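Local atomic coordinates of glucose-6-phosphate isomerase (Plasmodium falciparum, PDB entry 3QKI), a protein that probably catalyses the reversible conversion of alpha-D-glucose 6-phosphate into beta-D-fructose 6-phosphate, the second step of glycolysis. Residues Glu444-Lys449 with Thr514-Asp519. Sequence-based numbering, arbitrary orientation.
Sequences ELIGFK and TLLLFD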
# COMPACT_ATOMS: atom_id res chain seq x y z
N GLU A 444 4.44 -1.40 -13.97
CA GLU A 444 5.53 -2.36 -14.02
C GLU A 444 4.92 -3.66 -13.47
O GLU A 444 4.55 -3.72 -12.29
CB GLU A 444 6.74 -1.87 -13.22
CG GLU A 444 7.41 -0.68 -13.88
CD GLU A 444 8.55 0.02 -13.15
OE1 GLU A 444 9.21 -0.62 -12.30
OE2 GLU A 444 8.82 1.20 -13.48
N LEU A 445 4.69 -4.62 -14.37
CA LEU A 445 4.08 -5.92 -14.07
C LEU A 445 5.17 -6.96 -13.93
O LEU A 445 6.10 -7.01 -14.75
CB LEU A 445 3.07 -6.35 -15.15
CG LEU A 445 1.98 -5.32 -15.59
CD1 LEU A 445 1.01 -5.94 -16.57
CD2 LEU A 445 1.18 -4.83 -14.44
N ILE A 446 5.10 -7.74 -12.82
CA ILE A 446 6.08 -8.77 -12.48
C ILE A 446 5.33 -10.09 -12.35
O ILE A 446 4.32 -10.15 -11.65
CB ILE A 446 6.89 -8.39 -11.20
CG1 ILE A 446 7.63 -7.06 -11.42
CG2 ILE A 446 7.89 -9.51 -10.84
CD1 ILE A 446 7.90 -6.24 -10.18
N GLY A 447 5.76 -11.09 -13.11
CA GLY A 447 5.10 -12.39 -13.13
C GLY A 447 6.10 -13.52 -13.17
O GLY A 447 7.27 -13.30 -13.53
N PHE A 448 5.63 -14.73 -12.79
CA PHE A 448 6.43 -15.95 -12.75
C PHE A 448 5.76 -17.07 -13.52
O PHE A 448 4.53 -17.09 -13.64
CB PHE A 448 6.71 -16.37 -11.30
CG PHE A 448 7.38 -15.27 -10.52
CD1 PHE A 448 6.63 -14.30 -9.86
CD2 PHE A 448 8.77 -15.16 -10.51
CE1 PHE A 448 7.27 -13.23 -9.21
CE2 PHE A 448 9.39 -14.08 -9.86
CZ PHE A 448 8.64 -13.14 -9.20
N LYS A 449 6.57 -18.01 -14.03
CA LYS A 449 6.06 -19.17 -14.77
C LYS A 449 5.48 -20.20 -13.83
O LYS A 449 4.56 -20.94 -14.21
CB LYS A 449 7.18 -19.81 -15.59
CG LYS A 449 7.51 -19.03 -16.87
CD LYS A 449 8.72 -19.65 -17.61
CE LYS A 449 8.43 -21.08 -18.05
NZ LYS A 449 9.36 -21.53 -19.12
N THR A 514 5.71 -2.13 -18.53
CA THR A 514 6.90 -2.95 -18.60
C THR A 514 6.51 -4.29 -18.02
O THR A 514 5.84 -4.34 -16.98
CB THR A 514 8.05 -2.32 -17.80
OG1 THR A 514 8.36 -1.05 -18.37
CG2 THR A 514 9.29 -3.21 -17.80
N LEU A 515 6.88 -5.38 -18.70
CA LEU A 515 6.64 -6.73 -18.21
C LEU A 515 7.95 -7.37 -17.80
O LEU A 515 8.92 -7.36 -18.56
CB LEU A 515 5.94 -7.62 -19.25
CG LEU A 515 4.54 -7.25 -19.72
CD1 LEU A 515 4.06 -8.22 -20.78
CD2 LEU A 515 3.55 -7.35 -18.60
N LEU A 516 7.99 -7.93 -16.59
CA LEU A 516 9.13 -8.68 -16.06
C LEU A 516 8.62 -10.09 -15.81
O LEU A 516 7.73 -10.28 -14.96
CB LEU A 516 9.69 -8.06 -14.76
CG LEU A 516 10.40 -6.72 -14.88
CD1 LEU A 516 10.60 -6.06 -13.50
CD2 LEU A 516 11.77 -6.87 -15.54
N LEU A 517 9.13 -11.07 -16.59
CA LEU A 517 8.68 -12.46 -16.46
C LEU A 517 9.83 -13.37 -16.09
O LEU A 517 10.74 -13.54 -16.89
CB LEU A 517 7.92 -12.96 -17.73
CG LEU A 517 7.43 -14.43 -17.75
CD1 LEU A 517 6.51 -14.75 -16.56
CD2 LEU A 517 6.70 -14.74 -19.05
N PHE A 518 9.78 -13.93 -14.87
CA PHE A 518 10.82 -14.83 -14.35
C PHE A 518 10.35 -16.26 -14.43
O PHE A 518 9.15 -16.50 -14.51
CB PHE A 518 11.12 -14.49 -12.87
CG PHE A 518 11.71 -13.12 -12.56
CD1 PHE A 518 13.07 -12.97 -12.35
CD2 PHE A 518 10.89 -12.01 -12.44
CE1 PHE A 518 13.62 -11.71 -12.07
CE2 PHE A 518 11.43 -10.76 -12.14
CZ PHE A 518 12.79 -10.62 -11.95
N ASP A 519 11.25 -17.24 -14.38
CA ASP A 519 10.76 -18.61 -14.39
C ASP A 519 10.16 -19.00 -13.03
O ASP A 519 9.05 -19.54 -12.95
CB ASP A 519 11.86 -19.60 -14.85
CG ASP A 519 13.06 -19.75 -13.94
OD1 ASP A 519 13.31 -18.83 -13.11
OD2 ASP A 519 13.77 -20.78 -14.05
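Leu445 and Gly447 join Thr514, Leu516 and Phe518 in a parallel strand pair, with segment axes 4.7 Å apart and 17° from parallel. Leu445 N donates to Thr514 O and Leu445 O accepts from Leu516 N. Gly447 N and O bond in the same way to Leu516 O and Phe518 N. At the end of the pair Lys449 N reaches Phe518 O at 3.0 Å and, weakly, Asp519 O.

On one face Ile446 lies beside Leu516, its CG1 3.8 Å from Leu516 CD1. Ile446 CG2 meets Phe518 CE2 at 4.0 Å. Phe448 and Phe518 point the same way. Their planes are nearly parallel, at 24°, but the rings are slid apart and barely overlap. Phe448 CD2 instead packs on Phe518 CB at 3.4 Å. Gly447 O sits at the edge of the Phe518 ring.

On the other face Leu515 CD2 nestles against Leu445 CD1 at 3.5 Å. With CG anti to the backbone N (chi1 178°), Leu517 swings CD1 across to the Gly447 backbone, 3.4 Å from Gly447 O.

Lys449 NZ donates to Tyr593 O of the second subunit, whose ring it also meets as a cation-pi partner; Leu515 and Leu517 touch that subunit too. The pair lies between strands 375-380 and 64-70 in a mixed sheet, consistent with one of the two SIS alpha-beta-alpha sandwich domains of the phosphoglucose isomerase family. Helix 523-543 covers the Ile446 and Leu516 face, its Tyr533 and Arg536 binding the Glu444 carboxylate, and helix 464-481 covers the Leu445 and Leu515 face.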